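Local coordinates for Ras-related protein Rab-21 (Homo sapiens, PDB 1Z08) that belongs to the Rab branch of the Ras family of small G proteins and binds phosphoaminophosphonic acid-guanylate ester together with a magnesium ion, at residues V10-G15 with W60-Q65; V17-L22 with I83-I88; V117-D122 with Y146-K151. The protein carries 1 engineered substitution. All blocks are in the same frame, centred on the assembly; numbering follows the deposited sequence.

Interaction 1: residues V10-G15 with W60-Q65; sequences VLLGEG and WDTAGQ. With GNP (phosphoaminophosphonic acid-guanylate ester), chain F.
Val-10 and Leu-11 run beside Trp-60 and Asp-61 as neighbouring parallel strands of the Ras-type P-loop fold, and beyond them the chains part to meet at the phosphate end of GNP. The first segment leads into the P-loop (GxxxxGKT), while the second carries the DxxG motif, Asp-61 to Gly-64, at the start of switch II. Packing is tight where the strands pair. Leu-11 N gives a nearly straight bond to Trp-60 O (2.9 Å, 162°). Two residues further on, just past the strand, Thr-62 takes over with its side chain. Its hydroxyl sits between its own backbone N and carbonyl carbon (chi1 51°), which aims OG1 at Leu-11 O, 2.7 Å away, while CG2 is left to pack against Val-10 CG2 at 4.1 Å. Thr-62 OG1 also accepts a bond from a water at 2.8 Å; the same water accepts from Gly-13 N, so that it fills in for direct pairing as the backbones diverge. A second tight spot follows at Gly-64, whose CA lies 3.3 Å from Gly-13 O; a side chain there would run into that carbonyl and into O3G of GNP.

Two sides of the contact are looser. The Trp-60 indole turns away from Val-10 and stacks on Phe-43, with Lys-8 in a cation-pi contact. Toward the other end, the carboxylate of the partly exposed Glu-14 is linked to Gly-64 by a second water, which donates to both Glu-14 OE2 and Gly-64 O. Both loops grip the nucleotide from their main chains. Gly-64 N donates to O3G of the gamma-phosphate at 2.9 Å, and the bridging nitrogen N3B of GNP donates to Gly-15 O at 2.8 Å.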
loop_
_atom_site.group_PDB
_atom_site.type_symbol
_atom_site.label_atom_id
_atom_site.label_comp_id
_atom_site.label_asym_id
_atom_site.label_seq_id
_atom_site.Cartn_x
_atom_site.Cartn_y
_atom_site.Cartn_z
ATOM N N VAL A 10 -5.584 -0.261 -4.687
ATOM C CA VAL A 10 -5.444 1.188 -4.559
ATOM C C VAL A 10 -4.426 1.535 -3.468
ATOM O O VAL A 10 -4.420 0.925 -2.400
ATOM C CB VAL A 10 -6.824 1.877 -4.298
ATOM C CG1 VAL A 10 -7.469 1.381 -3.004
ATOM C CG2 VAL A 10 -6.699 3.394 -4.298
ATOM N N LEU A 11 -3.554 2.494 -3.762
ATOM C CA LEU A 11 -2.634 3.029 -2.762
ATOM C C LEU A 11 -3.190 4.329 -2.194
ATOM O O LEU A 11 -3.606 5.226 -2.936
ATOM C CB LEU A 11 -1.231 3.239 -3.348
ATOM C CG LEU A 11 -0.333 1.996 -3.405
ATOM C CD1 LEU A 11 -0.614 1.154 -4.646
ATOM C CD2 LEU A 11 1.132 2.387 -3.353
ATOM N N LEU A 12 -3.218 4.412 -0.869
ATOM C CA LEU A 12 -3.711 5.599 -0.183
ATOM C C LEU A 12 -2.700 6.045 0.863
ATOM O O LEU A 12 -1.926 5.232 1.372
ATOM C CB LEU A 12 -5.080 5.324 0.454
ATOM C CG LEU A 12 -6.198 4.899 -0.511
ATOM C CD1 LEU A 12 -7.317 4.158 0.204
ATOM C CD2 LEU A 12 -6.742 6.091 -1.297
ATOM N N GLY A 13 -2.697 7.342 1.163
ATOM C CA GLY A 13 -1.800 7.896 2.173
ATOM C C GLY A 13 -1.421 9.341 1.911
ATOM O O GLY A 13 -1.620 9.855 0.810
ATOM N N GLU A 14 -0.854 9.982 2.928
ATOM C CA GLU A 14 -0.478 11.400 2.877
ATOM C C GLU A 14 0.598 11.714 1.835
ATOM O O GLU A 14 1.232 10.809 1.287
ATOM C CB GLU A 14 -0.030 11.874 4.263
ATOM C CG GLU A 14 -1.112 11.782 5.331
ATOM C CD GLU A 14 -2.290 12.703 5.054
ATOM O OE1 GLU A 14 -2.126 13.939 5.163
ATOM O OE2 GLU A 14 -3.385 12.189 4.739
ATOM N N GLY A 15 0.799 13.004 1.577
ATOM C CA GLY A 15 1.695 13.464 0.511
ATOM C C GLY A 15 3.165 13.089 0.607
ATOM O O GLY A 15 3.872 13.099 -0.405
ATOM N N TRP A 60 -3.624 1.220 -8.689
ATOM C CA TRP A 60 -4.040 2.617 -8.703
ATOM C C TRP A 60 -3.215 3.473 -7.754
ATOM O O TRP A 60 -3.047 3.124 -6.585
ATOM C CB TRP A 60 -5.518 2.737 -8.334
ATOM C CG TRP A 60 -6.437 2.407 -9.454
ATOM C CD1 TRP A 60 -6.809 1.161 -9.867
ATOM C CD2 TRP A 60 -7.105 3.335 -10.314
ATOM N NE1 TRP A 60 -7.668 1.255 -10.938
ATOM C CE2 TRP A 60 -7.869 2.579 -11.232
ATOM C CE3 TRP A 60 -7.128 4.734 -10.406
ATOM C CZ2 TRP A 60 -8.654 3.175 -12.227
ATOM C CZ3 TRP A 60 -7.911 5.328 -11.393
ATOM C CH2 TRP A 60 -8.661 4.547 -12.293
ATOM N N ASP A 61 -2.708 4.585 -8.284
ATOM C CA ASP A 61 -2.004 5.610 -7.515
ATOM C C ASP A 61 -2.951 6.798 -7.328
ATOM O O ASP A 61 -3.799 7.050 -8.186
ATOM C CB ASP A 61 -0.747 6.052 -8.268
ATOM C CG ASP A 61 0.284 6.731 -7.372
ATOM O OD1 ASP A 61 0.047 6.899 -6.156
ATOM O OD2 ASP A 61 1.352 7.097 -7.905
ATOM N N THR A 62 -2.806 7.517 -6.216
ATOM C CA THR A 62 -3.684 8.652 -5.894
ATOM C C THR A 62 -2.906 9.911 -5.514
ATOM O O THR A 62 -1.734 9.841 -5.151
ATOM C CB THR A 62 -4.653 8.328 -4.722
ATOM O OG1 THR A 62 -3.913 7.809 -3.607
ATOM C CG2 THR A 62 -5.718 7.326 -5.140
ATOM N N ALA A 63 -3.572 11.060 -5.601
ATOM C CA ALA A 63 -3.025 12.312 -5.095
ATOM C C ALA A 63 -3.213 12.349 -3.580
ATOM O O ALA A 63 -4.342 12.351 -3.092
ATOM C CB ALA A 63 -3.721 13.498 -5.751
ATOM N N GLY A 64 -2.103 12.367 -2.843
ATOM C CA GLY A 64 -2.140 12.312 -1.381
ATOM C C GLY A 64 -2.476 13.629 -0.707
ATOM O O GLY A 64 -2.800 13.660 0.484
ATOM N N GLN A 65 -2.391 14.717 -1.469
ATOM C CA GLN A 65 -2.700 16.052 -0.965
ATOM C C GLN A 65 -4.118 16.464 -1.350
ATOM O O GLN A 65 -5.045 15.648 -1.320
ATOM C CB GLN A 65 -1.685 17.063 -1.489
HETATM P PG GNP F . 2.002 12.399 -3.535
HETATM O O1G GNP F . 2.042 13.893 -3.313
HETATM O O2G GNP F . 2.159 11.969 -4.970
HETATM O O3G GNP F . 0.724 11.969 -2.870
HETATM N N3B GNP F . 3.217 11.729 -2.723
HETATM P PB GNP F . 3.713 10.208 -2.753
HETATM O O1B GNP F . 3.106 9.432 -1.650
HETATM O O2B GNP F . 3.520 9.666 -4.118
HETATM O O3A GNP F . 5.218 10.203 -2.433
HETATM P PA GNP F . 6.414 10.077 -3.395
HETATM O O1A GNP F . 6.535 8.681 -3.865
HETATM O O2A GNP F . 6.420 11.134 -4.436
HETATM O "O5'" GNP F . 7.667 10.323 -2.475
HETATM C "C5'" GNP F . 7.718 11.470 -1.626
HETATM C "C4'" GNP F . 9.125 11.646 -1.083
HETATM O "O4'" GNP F . 9.475 10.516 -0.242
HETATM C "C3'" GNP F . 10.221 11.742 -2.139
HETATM O "O3'" GNP F . 11.184 12.676 -1.689
HETATM C "C2'" GNP F . 10.754 10.311 -2.195
HETATM O "O2'" GNP F . 12.080 10.198 -2.672
HETATM C "C1'" GNP F . 10.664 9.919 -0.722
HETATM N N9 GNP F . 10.608 8.476 -0.507
HETATM C C8 GNP F . 9.682 7.587 -1.005
HETATM N N7 GNP F . 9.900 6.353 -0.642
HETATM C C5 GNP F . 11.043 6.428 0.150
HETATM C C6 GNP F . 11.766 5.412 0.830
HETATM O O6 GNP F . 11.526 4.198 0.874
HETATM N N1 GNP F . 12.868 5.916 1.530
HETATM C C2 GNP F . 13.231 7.244 1.555
HETATM N N2 GNP F . 14.320 7.554 2.273
HETATM N N3 GNP F . 12.564 8.202 0.925
HETATM C C4 GNP F . 11.489 7.728 0.240
HETATM O O HOH W 1 -4.066 8.978 -1.062
HETATM O O HOH W 2 -4.496 13.221 2.517
#

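Interaction 2: residues V17-L22 with I83-I88; sequences VGKTSL and ILVYDI. With MG (magnesium ion), chain E; GNP (phosphoaminophosphonic acid-guanylate ester), chain F.
Val-17 lays both methyls over the backbone of Val-85 and Tyr-86, whereas Leu-22 meets Val-85 tip to tip. The Val-17 branches spread across the strand: CG2 rests 3.6 Å from Val-85 O and 3.8 Å from Val-85 CG1, while CG1 reaches along to Tyr-86 CA. Val-85 turns CG1 anti to its backbone N (chi1 -172°), which sets this methyl between Val-17 CG2 and Leu-22 CD1, while its CG2 faces Leu-22 CD1 at 3.7 Å. The base of Lys-19 adds a looser touch, CG to Val-85 CB at 4.4 Å; the groups that touch the strand are all aliphatic carbons.

The other side of the segment is polar. Lys-19 bends at chi3 and chi4 (-66° and -58°), curling its chain back along GNP until NZ bonds O3G at 2.7 Å and O1B at 2.8 Å; Gly-13 O is a further partner. O1B also takes Gly-18 N and Lys-19 N, while Thr-20 N bonds O2B and Ser-21 N and OG bond O1A; the helix N-terminus would favour this negative charge. Thr-20 OG1 binds magnesium at 2.0 Å, alongside O2G, O2B, two waters and Thr-38, and is also hydrogen-bonded to Asp-61. Such packing on the adjacent central strand is characteristic of the Walker A P-loop and its following helix in G domains of the P-loop NTPase type.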
loop_
_atom_site.group_PDB
_atom_site.type_symbol
_atom_site.label_atom_id
_atom_site.label_comp_id
_atom_site.label_asym_id
_atom_site.label_seq_id
_atom_site.Cartn_x
_atom_site.Cartn_y
_atom_site.Cartn_z
ATOM N N VAL A 17 4.467 10.129 1.903
ATOM C CA VAL A 17 4.665 8.729 2.316
ATOM C C VAL A 17 5.428 7.810 1.350
ATOM O O VAL A 17 6.129 6.896 1.792
ATOM C CB VAL A 17 3.337 8.069 2.786
ATOM C CG1 VAL A 17 2.671 8.925 3.854
ATOM C CG2 VAL A 17 2.387 7.837 1.618
ATOM N N GLY A 18 5.285 8.043 0.046
ATOM C CA GLY A 18 5.994 7.248 -0.958
ATOM C C GLY A 18 5.130 6.305 -1.781
ATOM O O GLY A 18 5.612 5.270 -2.238
ATOM N N LYS A 19 3.860 6.666 -1.979
ATOM C CA LYS A 19 2.928 5.850 -2.770
ATOM C C LYS A 19 3.462 5.604 -4.184
ATOM O O LYS A 19 3.604 4.454 -4.613
ATOM C CB LYS A 19 1.546 6.514 -2.856
ATOM C CG LYS A 19 0.844 6.735 -1.522
ATOM C CD LYS A 19 -0.524 7.412 -1.688
ATOM C CE LYS A 19 -0.433 8.847 -2.206
ATOM N NZ LYS A 19 0.388 9.750 -1.336
ATOM N N THR A 20 3.765 6.688 -4.897
ATOM C CA THR A 20 4.275 6.593 -6.266
ATOM C C THR A 20 5.606 5.851 -6.287
ATOM O O THR A 20 5.837 5.014 -7.161
ATOM C CB THR A 20 4.419 7.980 -6.927
ATOM O OG1 THR A 20 3.160 8.668 -6.862
ATOM C CG2 THR A 20 4.846 7.858 -8.389
ATOM N N SER A 21 6.467 6.147 -5.313
ATOM C CA SER A 21 7.765 5.483 -5.204
ATOM C C SER A 21 7.636 3.963 -5.070
ATOM O O SER A 21 8.442 3.221 -5.634
ATOM C CB SER A 21 8.587 6.059 -4.048
ATOM O OG SER A 21 8.945 7.409 -4.307
ATOM N N LEU A 22 6.626 3.505 -4.332
ATOM C CA LEU A 22 6.382 2.066 -4.201
ATOM C C LEU A 22 6.012 1.452 -5.550
ATOM O O LEU A 22 6.564 0.423 -5.936
ATOM C CB LEU A 22 5.299 1.771 -3.154
ATOM C CG LEU A 22 5.701 1.947 -1.680
ATOM C CD1 LEU A 22 4.477 1.908 -0.780
ATOM C CD2 LEU A 22 6.714 0.904 -1.237
ATOM N N ILE A 83 -3.718 -0.544 -0.144
ATOM C CA ILE A 83 -2.404 -0.413 0.469
ATOM C C ILE A 83 -2.335 0.964 1.116
ATOM O O ILE A 83 -2.213 1.985 0.432
ATOM C CB ILE A 83 -1.265 -0.601 -0.561
ATOM C CG1 ILE A 83 -1.360 -1.986 -1.219
ATOM C CG2 ILE A 83 0.099 -0.406 0.102
ATOM C CD1 ILE A 83 -0.336 -2.222 -2.321
ATOM N N LEU A 84 -2.439 0.983 2.439
ATOM C CA LEU A 84 -2.444 2.230 3.184
ATOM C C LEU A 84 -1.034 2.515 3.667
ATOM O O LEU A 84 -0.517 1.846 4.565
ATOM C CB LEU A 84 -3.441 2.178 4.347
ATOM C CG LEU A 84 -4.881 1.741 4.039
ATOM C CD1 LEU A 84 -5.724 1.858 5.286
ATOM C CD2 LEU A 84 -5.508 2.549 2.918
ATOM N N VAL A 85 -0.416 3.510 3.043
ATOM C CA VAL A 85 1.005 3.778 3.217
ATOM C C VAL A 85 1.228 4.928 4.193
ATOM O O VAL A 85 0.578 5.967 4.100
ATOM C CB VAL A 85 1.690 4.109 1.857
ATOM C CG1 VAL A 85 3.208 4.189 2.012
ATOM C CG2 VAL A 85 1.322 3.070 0.798
ATOM N N TYR A 86 2.147 4.725 5.131
ATOM C CA TYR A 86 2.633 5.812 5.964
ATOM C C TYR A 86 4.162 5.863 5.961
ATOM O O TYR A 86 4.832 4.929 5.506
ATOM C CB TYR A 86 2.077 5.712 7.391
ATOM C CG TYR A 86 2.608 4.553 8.196
ATOM C CD1 TYR A 86 3.707 4.715 9.043
ATOM C CD2 TYR A 86 2.006 3.297 8.126
ATOM C CE1 TYR A 86 4.202 3.654 9.785
ATOM C CE2 TYR A 86 2.492 2.224 8.870
ATOM C CZ TYR A 86 3.591 2.416 9.699
ATOM O OH TYR A 86 4.083 1.369 10.439
ATOM N N ASP A 87 4.682 6.975 6.471
ATOM C CA ASP A 87 6.099 7.269 6.555
ATOM C C ASP A 87 6.513 6.979 8.003
ATOM O O ASP A 87 5.954 7.561 8.933
ATOM C CB ASP A 87 6.279 8.756 6.207
ATOM C CG ASP A 87 7.727 9.230 6.255
ATOM O OD1 ASP A 87 8.001 10.276 5.628
ATOM O OD2 ASP A 87 8.581 8.593 6.912
ATOM N N ILE A 88 7.470 6.068 8.192
ATOM C CA ILE A 88 7.886 5.667 9.551
ATOM C C ILE A 88 8.524 6.805 10.357
ATOM O O ILE A 88 8.621 6.718 11.583
ATOM C CB ILE A 88 8.823 4.421 9.575
ATOM C CG1 ILE A 88 10.175 4.718 8.907
ATOM C CG2 ILE A 88 8.123 3.203 8.972
ATOM C CD1 ILE A 88 11.333 3.946 9.507
HETATM MG MG MG E . 2.679 10.288 -5.780
HETATM P PG GNP F . 2.002 12.399 -3.535
HETATM O O1G GNP F . 2.042 13.893 -3.313
HETATM O O2G GNP F . 2.159 11.969 -4.970
HETATM O O3G GNP F . 0.724 11.969 -2.870
HETATM N N3B GNP F . 3.217 11.729 -2.723
HETATM P PB GNP F . 3.713 10.208 -2.753
HETATM O O1B GNP F . 3.106 9.432 -1.650
HETATM O O2B GNP F . 3.520 9.666 -4.118
HETATM O O3A GNP F . 5.218 10.203 -2.433
HETATM P PA GNP F . 6.414 10.077 -3.395
HETATM O O1A GNP F . 6.535 8.681 -3.865
HETATM O O2A GNP F . 6.420 11.134 -4.436
HETATM O "O5'" GNP F . 7.667 10.323 -2.475
HETATM C "C5'" GNP F . 7.718 11.470 -1.626
HETATM C "C4'" GNP F . 9.125 11.646 -1.083
HETATM O "O4'" GNP F . 9.475 10.516 -0.242
HETATM C "C3'" GNP F . 10.221 11.742 -2.139
HETATM O "O3'" GNP F . 11.184 12.676 -1.689
HETATM C "C2'" GNP F . 10.754 10.311 -2.195
HETATM O "O2'" GNP F . 12.080 10.198 -2.672
HETATM C "C1'" GNP F . 10.664 9.919 -0.722
HETATM N N9 GNP F . 10.608 8.476 -0.507
HETATM C C8 GNP F . 9.682 7.587 -1.005
HETATM N N7 GNP F . 9.900 6.353 -0.642
HETATM C C5 GNP F . 11.043 6.428 0.150
HETATM C C6 GNP F . 11.766 5.412 0.830
HETATM O O6 GNP F . 11.526 4.198 0.874
HETATM N N1 GNP F . 12.868 5.916 1.530
HETATM C C2 GNP F . 13.231 7.244 1.555
HETATM N N2 GNP F . 14.320 7.554 2.273
HETATM N N3 GNP F . 12.564 8.202 0.925
HETATM C C4 GNP F . 11.489 7.728 0.240
HETATM O O HOH W 3 0.866 9.377 -5.294
HETATM O O HOH W 4 4.447 11.139 -6.332
#

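Interaction 3: residues V117-D122 with Y146-K151; sequences VGNKID and YHTSAK. With GNP (phosphoaminophosphonic acid-guanylate ester), chain F.
Asp-122 OD1 is gripped twice: by Ser-149 OG at 2.8 Å, which comes from above the carboxylate plane, and by N1 of the GNP guanine, also at 2.8 Å and almost straight (172°). OD2 takes N2 of the same base at 2.9 Å. The Ser-149 hydroxyl thus steadies the carboxylate from behind the first shell, and is itself tied to Gln-152 N.

Asn-119 instead ties the two loops and the P-loop together. Its CG lies anti to the backbone N (chi1 -171°), which carries OD1 across to Thr-148 OG1 at 2.8 Å, the two side chains crossing at about a right angle; ND2 bonds Val-17 O. Earlier in both segments, parallel strands 113-119 and 144-148 are joined by Gly-118 N to Tyr-146 O and Thr-148 N to Gly-118 O, and Ile-121 N continues to Thr-148 O at 3.1 Å.

The extended Lys-120 chain covers one face of the guanine, CG 3.5 Å from C6, and Lys-151 CB lies against the opposite face. Lys-151 N donates to O6 at 3.2 Å. With a carboxylate for N1 and N2 and an amide for O6, these NKxD and SAK motifs match the hydrogen-bonding pattern of guanine.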
loop_
_atom_site.group_PDB
_atom_site.type_symbol
_atom_site.label_atom_id
_atom_site.label_comp_id
_atom_site.label_asym_id
_atom_site.label_seq_id
_atom_site.Cartn_x
_atom_site.Cartn_y
_atom_site.Cartn_z
ATOM N N VAL A 117 1.156 -0.179 5.588
ATOM C CA VAL A 117 2.540 -0.252 5.131
ATOM C C VAL A 117 3.395 0.889 5.680
ATOM O O VAL A 117 3.166 2.061 5.372
ATOM C CB VAL A 117 2.622 -0.306 3.583
ATOM C CG1 VAL A 117 4.072 -0.425 3.115
ATOM C CG2 VAL A 117 1.803 -1.479 3.040
ATOM N N GLY A 118 4.371 0.518 6.508
ATOM C CA GLY A 118 5.354 1.454 7.037
ATOM C C GLY A 118 6.518 1.559 6.079
ATOM O O GLY A 118 7.392 0.689 6.053
ATOM N N ASN A 119 6.513 2.625 5.288
ATOM C CA ASN A 119 7.535 2.859 4.278
ATOM C C ASN A 119 8.688 3.714 4.795
ATOM O O ASN A 119 8.556 4.407 5.811
ATOM C CB ASN A 119 6.910 3.482 3.021
ATOM C CG ASN A 119 7.883 3.560 1.853
ATOM O OD1 ASN A 119 8.597 2.600 1.553
ATOM N ND2 ASN A 119 7.918 4.714 1.192
ATOM N N LYS A 120 9.811 3.647 4.080
ATOM C CA LYS A 120 11.042 4.391 4.394
ATOM C C LYS A 120 11.831 3.756 5.544
ATOM O O LYS A 120 12.448 4.463 6.344
ATOM C CB LYS A 120 10.767 5.881 4.676
ATOM C CG LYS A 120 9.992 6.614 3.589
ATOM C CD LYS A 120 10.070 8.117 3.788
ATOM C CE LYS A 120 9.142 8.845 2.830
ATOM N NZ LYS A 120 9.207 10.327 3.019
ATOM N N ILE A 121 11.831 2.424 5.615
ATOM C CA ILE A 121 12.562 1.723 6.686
ATOM C C ILE A 121 14.083 1.918 6.608
ATOM O O ILE A 121 14.806 1.630 7.568
ATOM C CB ILE A 121 12.190 0.216 6.813
ATOM C CG1 ILE A 121 12.547 -0.555 5.533
ATOM C CG2 ILE A 121 10.718 0.064 7.218
ATOM C CD1 ILE A 121 12.413 -2.071 5.651
ATOM N N ASP A 122 14.557 2.423 5.470
ATOM C CA ASP A 122 15.958 2.828 5.324
ATOM C C ASP A 122 16.284 4.030 6.220
ATOM O O ASP A 122 17.455 4.316 6.490
ATOM C CB ASP A 122 16.287 3.134 3.857
ATOM C CG ASP A 122 15.423 4.240 3.277
ATOM O OD1 ASP A 122 14.217 4.007 3.053
ATOM O OD2 ASP A 122 15.958 5.344 3.042
ATOM N N TYR A 146 3.096 -4.342 6.947
ATOM C CA TYR A 146 4.279 -4.595 6.125
ATOM C C TYR A 146 5.279 -3.452 6.271
ATOM O O TYR A 146 4.887 -2.288 6.397
ATOM C CB TYR A 146 3.902 -4.710 4.645
ATOM C CG TYR A 146 2.860 -5.757 4.309
ATOM C CD1 TYR A 146 1.501 -5.470 4.412
ATOM C CD2 TYR A 146 3.237 -7.025 3.865
ATOM C CE1 TYR A 146 0.538 -6.422 4.093
ATOM C CE2 TYR A 146 2.274 -7.991 3.536
ATOM C CZ TYR A 146 0.929 -7.675 3.658
ATOM O OH TYR A 146 -0.039 -8.603 3.342
ATOM N N HIS A 147 6.564 -3.795 6.240
ATOM C CA HIS A 147 7.641 -2.799 6.234
ATOM C C HIS A 147 8.259 -2.722 4.840
ATOM O O HIS A 147 8.596 -3.750 4.255
ATOM C CB HIS A 147 8.734 -3.169 7.240
ATOM C CG HIS A 147 8.285 -3.166 8.670
ATOM N ND1 HIS A 147 7.936 -2.014 9.340
ATOM C CD2 HIS A 147 8.161 -4.174 9.566
ATOM C CE1 HIS A 147 7.602 -2.313 10.583
ATOM N NE2 HIS A 147 7.730 -3.616 10.746
ATOM N N THR A 148 8.414 -1.507 4.312
ATOM C CA THR A 148 9.019 -1.319 2.990
ATOM C C THR A 148 10.041 -0.189 2.942
ATOM O O THR A 148 10.023 0.718 3.772
ATOM C CB THR A 148 7.964 -1.004 1.901
ATOM O OG1 THR A 148 7.269 0.204 2.244
ATOM C CG2 THR A 148 6.973 -2.155 1.720
ATOM N N SER A 149 10.931 -0.272 1.956
ATOM C CA SER A 149 11.745 0.853 1.513
ATOM C C SER A 149 11.746 0.864 -0.010
ATOM O O SER A 149 12.332 -0.017 -0.646
ATOM C CB SER A 149 13.184 0.751 2.034
ATOM O OG SER A 149 14.001 1.768 1.464
ATOM N N ALA A 150 11.080 1.858 -0.590
ATOM C CA ALA A 150 11.109 2.060 -2.034
ATOM C C ALA A 150 12.517 2.437 -2.501
ATOM O O ALA A 150 12.943 2.038 -3.582
ATOM C CB ALA A 150 10.097 3.123 -2.445
ATOM N N LYS A 151 13.237 3.187 -1.664
ATOM C CA LYS A 151 14.597 3.638 -1.975
ATOM C C LYS A 151 15.597 2.479 -2.083
ATOM O O LYS A 151 16.425 2.460 -2.998
ATOM C CB LYS A 151 15.073 4.677 -0.949
ATOM C CG LYS A 151 16.458 5.261 -1.240
ATOM C CD LYS A 151 16.696 6.570 -0.503
ATOM C CE LYS A 151 18.006 7.199 -0.945
ATOM N NZ LYS A 151 18.057 8.660 -0.650
HETATM P PG GNP F . 2.002 12.399 -3.535
HETATM O O1G GNP F . 2.042 13.893 -3.313
HETATM O O2G GNP F . 2.159 11.969 -4.970
HETATM O O3G GNP F . 0.724 11.969 -2.870
HETATM N N3B GNP F . 3.217 11.729 -2.723
HETATM P PB GNP F . 3.713 10.208 -2.753
HETATM O O1B GNP F . 3.106 9.432 -1.650
HETATM O O2B GNP F . 3.520 9.666 -4.118
HETATM O O3A GNP F . 5.218 10.203 -2.433
HETATM P PA GNP F . 6.414 10.077 -3.395
HETATM O O1A GNP F . 6.535 8.681 -3.865
HETATM O O2A GNP F . 6.420 11.134 -4.436
HETATM O "O5'" GNP F . 7.667 10.323 -2.475
HETATM C "C5'" GNP F . 7.718 11.470 -1.626
HETATM C "C4'" GNP F . 9.125 11.646 -1.083
HETATM O "O4'" GNP F . 9.475 10.516 -0.242
HETATM C "C3'" GNP F . 10.221 11.742 -2.139
HETATM O "O3'" GNP F . 11.184 12.676 -1.689
HETATM C "C2'" GNP F . 10.754 10.311 -2.195
HETATM O "O2'" GNP F . 12.080 10.198 -2.672
HETATM C "C1'" GNP F . 10.664 9.919 -0.722
HETATM N N9 GNP F . 10.608 8.476 -0.507
HETATM C C8 GNP F . 9.682 7.587 -1.005
HETATM N N7 GNP F . 9.900 6.353 -0.642
HETATM C C5 GNP F . 11.043 6.428 0.150
HETATM C C6 GNP F . 11.766 5.412 0.830
HETATM O O6 GNP F . 11.526 4.198 0.874
HETATM N N1 GNP F . 12.868 5.916 1.530
HETATM C C2 GNP F . 13.231 7.244 1.555
HETATM N N2 GNP F . 14.320 7.554 2.273
HETATM N N3 GNP F . 12.564 8.202 0.925
HETATM C C4 GNP F . 11.489 7.728 0.240
#

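The three contacts follow GNP from its phosphates to its base along the ends of one sheet. Interaction 2 is the buried one and lies nearest the chain centre; it packs the P-loop and the first turn of helix 19-28 on strand 81-87 through aliphatic groups. Interactions 1 and 3 are partly buried strand pairings that run on into nucleotide-binding loops, and hydrogen bonds do most of the joining. Strand 81-87 stands between them, hydrogen-bonded to strand 5-12 on one side and strand 113-119 on the other. Interactions 1 and 2 touch directly and share the phosphate and magnesium end. Interaction 3, whose centre is about 15 Å from that of interaction 1, serves the base with side-chain carboxylate and backbone amides.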